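Local coordinates for protein alpha-1,6-mannanase (Bacteroides thetaiotaomicron, PDB 4V1S) that probably hydrolyses alpha-1,6-mannosidic linkages in mannans, as a family 76 glycoside hydrolase of a gut symbiont, at residues G42-Y46 with Y47-K51; N108-L111 with N112-Y116; E191-S195 with L196-K200. One frame throughout, in Å; residues are numbered along the deposited sequence.

Contact 1 of 3, residues G42-Y46 with Y47-K51; sequences GNNDY and YTWCK
Asp45 and Thr48 meet at the start of helix 46-61, where Asp45 is the N-cap. Tyr46 and Trp49 make the other half of this local contact, in the first turn of the helix.

The Asp45 carboxylate turns back onto the helix end because CG lies anti to the backbone N (chi1 -171°). OD2 of Asp45 takes a hydrogen bond from OG1 of Thr48 at 2.7 Å. The hydroxyl comes from above the carboxylate plane. OD1 of Asp45 accepts a weak but straight capping bond from N of Thr48 at 3.3 Å. The carboxylate would probably also gain from the positive end of the helix dipole.

Trp49 folds its indole back over the chain before the helix, with CG beside the backbone N. One face of the indole lies over O of Asp45 and N of Tyr46. The Tyr46 ring presents its edge to the six-membered ring of Trp49 in an offset edge-to-face pair, with planes at 78°. CE1 of Tyr46 comes to 3.5 Å from CZ3 of Trp49. The indole also stacks with His347 of helix 334-350, and Tyr46 OH bonds to Asn344 of that helix. An alanine in place of Trp49 would remove the indole, and would probably leave the Tyr46 edge and the His347 ring without their aromatic partner.

At the far end of the indole, OD1 of Asn44 lies 3.7 Å from CH2 of Trp49, with the amide and ring planes 46° apart.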
loop_
_atom_site.group_PDB
_atom_site.type_symbol
_atom_site.label_atom_id
_atom_site.label_comp_id
_atom_site.label_asym_id
_atom_site.label_seq_id
_atom_site.Cartn_x
_atom_site.Cartn_y
_atom_site.Cartn_z
ATOM N N GLY A 42 19.341 11.749 12.344
ATOM C CA GLY A 42 19.991 12.022 13.656
ATOM C C GLY A 42 20.146 10.931 14.719
ATOM O O GLY A 42 20.915 9.972 14.543
ATOM N N ASN A 43 19.457 11.129 15.849
ATOM C CA ASN A 43 19.404 10.161 16.953
ATOM C C ASN A 43 18.040 9.480 17.022
ATOM O O ASN A 43 17.665 8.945 18.077
ATOM C CB ASN A 43 19.688 10.855 18.290
ATOM N N ASN A 44 17.310 9.507 15.898
ATOM C CA ASN A 44 15.970 8.941 15.818
ATOM C C ASN A 44 16.008 7.438 15.644
ATOM O O ASN A 44 16.505 6.910 14.643
ATOM C CB ASN A 44 15.171 9.528 14.654
ATOM C CG ASN A 44 14.940 11.005 14.790
ATOM O OD1 ASN A 44 14.665 11.525 15.874
ATOM N ND2 ASN A 44 15.006 11.694 13.660
ATOM N N ASP A 45 15.443 6.757 16.620
ATOM C CA ASP A 45 15.510 5.331 16.652
ATOM C C ASP A 45 14.232 4.793 16.032
ATOM O O ASP A 45 13.321 4.360 16.736
ATOM C CB ASP A 45 15.667 4.880 18.088
ATOM C CG ASP A 45 15.971 3.419 18.213
ATOM O OD1 ASP A 45 15.974 2.710 17.178
ATOM O OD2 ASP A 45 16.214 2.986 19.375
ATOM N N TYR A 46 14.180 4.825 14.703
ATOM C CA TYR A 46 12.994 4.375 13.965
ATOM C C TYR A 46 12.598 2.957 14.299
ATOM O O TYR A 46 11.422 2.646 14.377
ATOM C CB TYR A 46 13.211 4.497 12.451
ATOM C CG TYR A 46 13.481 5.919 12.014
ATOM C CD1 TYR A 46 12.496 6.885 12.094
ATOM C CD2 TYR A 46 14.749 6.305 11.562
ATOM C CE1 TYR A 46 12.758 8.217 11.750
ATOM C CE2 TYR A 46 15.012 7.613 11.200
ATOM C CZ TYR A 46 14.013 8.570 11.302
ATOM O OH TYR A 46 14.257 9.872 10.941
ATOM N N TYR A 47 13.578 2.079 14.472
ATOM C CA TYR A 47 13.283 0.687 14.768
ATOM C C TYR A 47 12.534 0.527 16.092
ATOM O O TYR A 47 11.520 -0.195 16.173
ATOM C CB TYR A 47 14.591 -0.084 14.811
ATOM C CG TYR A 47 14.484 -1.603 14.772
ATOM C CD1 TYR A 47 13.905 -2.259 13.688
ATOM C CD2 TYR A 47 15.016 -2.378 15.774
ATOM C CE1 TYR A 47 13.844 -3.633 13.627
ATOM C CE2 TYR A 47 14.952 -3.759 15.742
ATOM C CZ TYR A 47 14.371 -4.384 14.651
ATOM O OH TYR A 47 14.339 -5.760 14.594
ATOM N N THR A 48 13.014 1.218 17.124
ATOM C CA THR A 48 12.289 1.261 18.397
ATOM C C THR A 48 10.897 1.879 18.254
ATOM O O THR A 48 9.939 1.378 18.790
ATOM C CB THR A 48 13.101 1.991 19.487
ATOM O OG1 THR A 48 14.254 1.177 19.750
ATOM C CG2 THR A 48 12.316 2.150 20.743
ATOM N N TRP A 49 10.793 2.951 17.485
ATOM C CA TRP A 49 9.500 3.563 17.272
ATOM C C TRP A 49 8.540 2.564 16.669
ATOM O O TRP A 49 7.390 2.523 17.049
ATOM C CB TRP A 49 9.592 4.778 16.348
ATOM C CG TRP A 49 10.371 5.924 16.892
ATOM C CD1 TRP A 49 10.952 6.017 18.113
ATOM C CD2 TRP A 49 10.657 7.143 16.204
ATOM N NE1 TRP A 49 11.600 7.234 18.231
ATOM C CE2 TRP A 49 11.426 7.945 17.073
ATOM C CE3 TRP A 49 10.316 7.647 14.946
ATOM C CZ2 TRP A 49 11.864 9.234 16.716
ATOM C CZ3 TRP A 49 10.767 8.918 14.586
ATOM C CH2 TRP A 49 11.534 9.690 15.472
ATOM N N CYS A 50 9.043 1.743 15.750
ATOM C CA CYS A 50 8.195 0.729 15.128
ATOM C C CYS A 50 7.735 -0.275 16.158
ATOM O O CYS A 50 6.548 -0.537 16.276
ATOM C CB CYS A 50 8.929 0.022 14.004
ATOM S SG CYS A 50 7.957 -1.269 13.194
ATOM N N LYS A 51 8.663 -0.817 16.940
ATOM C CA LYS A 51 8.302 -1.794 17.977
ATOM C C LYS A 51 7.326 -1.194 19.001
ATOM O O LYS A 51 6.404 -1.838 19.446
ATOM C CB LYS A 51 9.561 -2.370 18.636
ATOM C CG LYS A 51 10.343 -3.252 17.660
ATOM C CD LYS A 51 11.780 -3.491 18.079
ATOM C CE LYS A 51 11.887 -3.568 19.588
ATOM N NZ LYS A 51 11.234 -4.790 20.100
#

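Contact 2 of 3, residues N108-L111 with N112-Y116; sequences NCFL and NFDNY
Phe113 packs against Cys109 one turn back along helix 99-114. Its CB lies 3.3 Å from O of Phe110. The ring leans toward Cys109. CD1 of Phe113 comes to 3.3 Å from O of Cys109, which sits in the ring plane at the edge. The same oxygen accepts the backbone bond from N of Phe113 at 2.8 Å. Further out, CE1 of Phe113 meets SG of Cys109 at 3.8 Å. The sulfur is at the ring edge, 75° off the normal. It reaches there because SG is anti to the Cys109 backbone N (chi1 176°). Outside the segments, Phe113 packs on Ile81 of helix 81-97 and Thr148 of helix 142-159.

On another side of the helix, water 1 donates to O of Phe110 and to OD1 of Asp114, the latter at 2.7 Å. It also lies over a face of the Phe110 ring, toward the rim. Near the helix end, ND2 of Asn115 donates to OD1 of Asn112 at 3.0 Å, in the Asn115 amide plane. Asn112 OD1 also bonds to Ser68 OG.

The Cys109–Phe113 pair is an i to i+4 sulfur-aromatic contact in a helix of the (alpha/alpha)6 barrel expected for family GH76.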
loop_
_atom_site.group_PDB
_atom_site.type_symbol
_atom_site.label_atom_id
_atom_site.label_comp_id
_atom_site.label_asym_id
_atom_site.label_seq_id
_atom_site.Cartn_x
_atom_site.Cartn_y
_atom_site.Cartn_z
ATOM N N ASN A 108 3.175 -15.793 11.005
ATOM C CA ASN A 108 1.904 -15.713 11.721
ATOM C C ASN A 108 0.884 -14.766 11.046
ATOM O O ASN A 108 -0.322 -15.020 10.994
ATOM C CB ASN A 108 2.136 -15.321 13.176
ATOM C CG ASN A 108 2.742 -16.446 13.977
ATOM O OD1 ASN A 108 2.579 -17.623 13.631
ATOM N ND2 ASN A 108 3.451 -16.106 15.046
ATOM N N CYS A 109 1.394 -13.678 10.480
ATOM C CA CYS A 109 0.534 -12.764 9.713
ATOM C C CYS A 109 0.035 -13.435 8.446
ATOM O O CYS A 109 -1.153 -13.387 8.139
ATOM C CB CYS A 109 1.359 -11.517 9.431
ATOM S SG CYS A 109 0.566 -10.305 8.425
ATOM N N PHE A 110 0.923 -14.137 7.747
ATOM C CA PHE A 110 0.519 -14.885 6.535
ATOM C C PHE A 110 -0.571 -15.900 6.815
ATOM O O PHE A 110 -1.590 -15.989 6.094
ATOM C CB PHE A 110 1.726 -15.559 5.894
ATOM C CG PHE A 110 1.380 -16.363 4.676
ATOM C CD1 PHE A 110 1.065 -15.735 3.482
ATOM C CD2 PHE A 110 1.306 -17.743 4.739
ATOM C CE1 PHE A 110 0.742 -16.474 2.348
ATOM C CE2 PHE A 110 0.971 -18.490 3.621
ATOM C CZ PHE A 110 0.705 -17.853 2.418
ATOM N N LEU A 111 -0.420 -16.582 7.934
ATOM C CA LEU A 111 -1.421 -17.556 8.367
ATOM C C LEU A 111 -2.722 -16.864 8.767
ATOM O O LEU A 111 -3.806 -17.421 8.569
ATOM C CB LEU A 111 -0.874 -18.441 9.494
ATOM C CG LEU A 111 0.268 -19.370 9.058
ATOM C CD1 LEU A 111 0.913 -20.023 10.277
ATOM C CD2 LEU A 111 -0.182 -20.431 8.068
ATOM N N ASN A 112 -2.635 -15.651 9.304
ATOM C CA ASN A 112 -3.855 -14.897 9.534
ATOM C C ASN A 112 -4.547 -14.500 8.210
ATOM O O ASN A 112 -5.774 -14.533 8.124
ATOM C CB ASN A 112 -3.579 -13.664 10.379
ATOM C CG ASN A 112 -4.858 -12.965 10.810
ATOM O OD1 ASN A 112 -5.792 -13.610 11.279
ATOM N ND2 ASN A 112 -4.943 -11.667 10.546
ATOM N N PHE A 113 -3.759 -14.094 7.231
ATOM C CA PHE A 113 -4.267 -13.786 5.917
ATOM C C PHE A 113 -5.002 -14.991 5.323
ATOM O O PHE A 113 -5.993 -14.812 4.619
ATOM C CB PHE A 113 -3.170 -13.299 4.941
ATOM C CG PHE A 113 -3.021 -11.811 4.930
ATOM C CD1 PHE A 113 -2.370 -11.149 5.991
ATOM C CD2 PHE A 113 -3.590 -11.044 3.931
ATOM C CE1 PHE A 113 -2.301 -9.768 6.024
ATOM C CE2 PHE A 113 -3.530 -9.642 3.971
ATOM C CZ PHE A 113 -2.876 -8.999 5.000
ATOM N N ASP A 114 -4.565 -16.210 5.652
ATOM C CA ASP A 114 -5.301 -17.400 5.179
ATOM C C ASP A 114 -6.804 -17.378 5.652
ATOM O O ASP A 114 -7.679 -17.934 4.988
ATOM C CB ASP A 114 -4.604 -18.687 5.641
ATOM C CG ASP A 114 -3.407 -19.129 4.739
ATOM O OD1 ASP A 114 -3.218 -18.663 3.556
ATOM O OD2 ASP A 114 -2.660 -20.016 5.256
ATOM N N ASN A 115 -7.075 -16.726 6.789
ATOM C CA ASN A 115 -8.455 -16.582 7.271
ATOM C C ASN A 115 -9.296 -15.784 6.317
ATOM O O ASN A 115 -10.511 -15.924 6.327
ATOM C CB ASN A 115 -8.527 -15.958 8.632
ATOM C CG ASN A 115 -7.923 -16.843 9.700
ATOM O OD1 ASN A 115 -8.171 -18.045 9.746
ATOM N ND2 ASN A 115 -7.140 -16.244 10.580
ATOM N N TYR A 116 -8.665 -14.899 5.549
ATOM C CA TYR A 116 -9.355 -14.067 4.559
ATOM C C TYR A 116 -9.367 -14.654 3.143
ATOM O O TYR A 116 -9.953 -14.061 2.227
ATOM C CB TYR A 116 -8.707 -12.683 4.515
ATOM C CG TYR A 116 -8.786 -11.875 5.807
ATOM C CD1 TYR A 116 -7.979 -12.164 6.892
ATOM C CD2 TYR A 116 -9.676 -10.833 5.946
ATOM C CE1 TYR A 116 -8.018 -11.421 8.042
ATOM C CE2 TYR A 116 -9.701 -10.066 7.100
ATOM C CZ TYR A 116 -8.927 -10.396 8.163
ATOM O OH TYR A 116 -9.009 -9.650 9.315
HETATM O O HOH W 1 -2.642 -16.118 3.093
#

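Contact 3 of 3, residues E191-S195 with L196-K200; sequences ETFVS and LPVQK
Phe193 and Val198 make the main apolar contact; their side chains cross at about a right angle. CA of Val198 sits over the centre of one face of the Phe193 ring, 3.8 Å from the centroid and 8° off the normal, a CH-pi contact. CG1 of Val198 lies 3.9 Å from CE2 of Phe193, and CG2 packs near CG and CD2 of the same ring. Phe193 CG lies beside the backbone N (chi1 -78°), which lets the ring reach residues 196-199. CD1 of Phe193 is 4.2 Å from CB of Leu196.

The segment is a surface loop that folds back on itself and runs into strand 199-201, whose antiparallel partner is strand 246-252. It lies within the GH76 family region.

Three backbone oxygens approach the ring obliquely, on the side where CA of Val198 lies. O of Leu196 is 3.5 Å from CD1 of Phe193, O of Pro197 lies near CE1, and O of Gln199 is 3.5 Å from CZ of that ring.

The polar links across the bend run through water. Water 2 accepts from N of Val194 and N of Leu196. Water 3 donates to O of Val194 and, at 2.7 Å, to O of Leu196.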
loop_
_atom_site.group_PDB
_atom_site.type_symbol
_atom_site.label_atom_id
_atom_site.label_comp_id
_atom_site.label_asym_id
_atom_site.label_seq_id
_atom_site.Cartn_x
_atom_site.Cartn_y
_atom_site.Cartn_z
ATOM N N GLU A 191 -16.086 -7.053 -6.798
ATOM C CA GLU A 191 -16.614 -8.242 -7.475
ATOM C C GLU A 191 -18.135 -8.244 -7.417
ATOM O O GLU A 191 -18.804 -8.680 -8.367
ATOM C CB GLU A 191 -16.058 -9.504 -6.823
ATOM C CG GLU A 191 -16.540 -10.801 -7.453
ATOM C CD GLU A 191 -15.964 -12.012 -6.740
ATOM O OE1 GLU A 191 -15.922 -12.015 -5.464
ATOM O OE2 GLU A 191 -15.574 -12.958 -7.457
ATOM N N THR A 192 -18.666 -7.741 -6.296
ATOM C CA THR A 192 -20.103 -7.744 -6.034
ATOM C C THR A 192 -20.565 -6.328 -5.678
ATOM O O THR A 192 -20.548 -5.924 -4.523
ATOM C CB THR A 192 -20.450 -8.743 -4.892
ATOM O OG1 THR A 192 -19.878 -10.027 -5.176
ATOM C CG2 THR A 192 -21.957 -8.878 -4.749
ATOM N N PHE A 193 -20.957 -5.561 -6.689
ATOM C CA PHE A 193 -21.420 -4.197 -6.446
ATOM C C PHE A 193 -22.779 -4.247 -5.776
ATOM O O PHE A 193 -23.661 -4.988 -6.206
ATOM C CB PHE A 193 -21.505 -3.387 -7.736
ATOM C CG PHE A 193 -20.173 -2.895 -8.236
ATOM C CD1 PHE A 193 -19.583 -1.758 -7.698
ATOM C CD2 PHE A 193 -19.501 -3.576 -9.246
ATOM C CE1 PHE A 193 -18.356 -1.301 -8.158
ATOM C CE2 PHE A 193 -18.282 -3.115 -9.711
ATOM C CZ PHE A 193 -17.705 -1.963 -9.157
ATOM N N VAL A 194 -22.938 -3.469 -4.714
ATOM C CA VAL A 194 -24.238 -3.355 -4.068
ATOM C C VAL A 194 -24.629 -1.879 -4.029
ATOM O O VAL A 194 -25.361 -1.410 -4.904
ATOM C CB VAL A 194 -24.259 -4.016 -2.679
ATOM C CG1 VAL A 194 -25.624 -3.827 -2.014
ATOM C CG2 VAL A 194 -23.943 -5.491 -2.811
ATOM N N SER A 195 -24.103 -1.139 -3.062
ATOM C CA SER A 195 -24.488 0.260 -2.906
ATOM C C SER A 195 -23.717 1.199 -3.845
ATOM O O SER A 195 -24.226 2.236 -4.226
ATOM C CB SER A 195 -24.329 0.703 -1.447
ATOM O OG SER A 195 -23.002 0.481 -0.997
ATOM N N LEU A 196 -22.494 0.836 -4.218
ATOM C CA LEU A 196 -21.700 1.699 -5.091
ATOM C C LEU A 196 -22.069 1.502 -6.533
ATOM O O LEU A 196 -22.265 0.363 -6.976
ATOM C CB LEU A 196 -20.215 1.385 -4.975
ATOM C CG LEU A 196 -19.530 1.820 -3.689
ATOM C CD1 LEU A 196 -18.080 1.374 -3.762
ATOM C CD2 LEU A 196 -19.614 3.330 -3.461
ATOM N N PRO A 197 -22.109 2.603 -7.295
ATOM C CA PRO A 197 -22.323 2.405 -8.726
ATOM C C PRO A 197 -21.153 1.644 -9.365
ATOM O O PRO A 197 -20.002 1.783 -8.929
ATOM C CB PRO A 197 -22.435 3.835 -9.284
ATOM C CG PRO A 197 -21.869 4.731 -8.242
ATOM C CD PRO A 197 -21.891 4.018 -6.931
ATOM N N VAL A 198 -21.456 0.853 -10.385
ATOM C CA VAL A 198 -20.434 0.069 -11.068
ATOM C C VAL A 198 -19.395 1.047 -11.651
ATOM O O VAL A 198 -19.724 2.001 -12.355
ATOM C CB VAL A 198 -21.028 -0.831 -12.172
ATOM C CG1 VAL A 198 -19.934 -1.621 -12.888
ATOM C CG2 VAL A 198 -22.045 -1.798 -11.589
ATOM N N GLN A 199 -18.128 0.779 -11.370
ATOM C CA GLN A 199 -17.063 1.710 -11.705
ATOM C C GLN A 199 -15.732 0.995 -11.783
ATOM O O GLN A 199 -15.559 -0.087 -11.200
ATOM C CB GLN A 199 -17.007 2.845 -10.673
ATOM C CG GLN A 199 -16.789 2.362 -9.247
ATOM C CD GLN A 199 -16.985 3.454 -8.240
ATOM O OE1 GLN A 199 -18.127 3.789 -7.849
ATOM N NE2 GLN A 199 -15.885 4.038 -7.815
ATOM N N LYS A 200 -14.810 1.621 -12.513
ATOM C CA LYS A 200 -13.423 1.177 -12.626
ATOM C C LYS A 200 -12.523 2.265 -12.062
ATOM O O LYS A 200 -12.757 3.447 -12.261
ATOM C CB LYS A 200 -13.057 0.818 -14.080
ATOM C CG LYS A 200 -13.862 -0.364 -14.584
ATOM C CD LYS A 200 -13.352 -0.870 -15.909
ATOM C CE LYS A 200 -13.946 -2.236 -16.251
ATOM N NZ LYS A 200 -13.244 -2.855 -17.416
HETATM O O HOH W 2 -21.009 -1.733 -3.618
HETATM O O HOH W 3 -24.380 -1.017 -7.911
#

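The three contacts follow one another along the chain; none nests in or crosses another. Contact 1 comes first. It closes the turn between helix 38-41 and helix 46-61 and faces helices 334-350 and 374-394, so it brings the N-terminal part against the C-terminal helices. Contact 2 closes no loop. It lies near the end of helix 99-114, before strand 117-121, and touches helices 81-97, 142-159 and 162-177. Contact 3 closes a surface loop leading into strand 199-201. Contacts 1 and 3 lie on opposite sides of the chain's centre, with centres about 42 Å apart. The centre of contact 2 is about 27 Å from each of theirs.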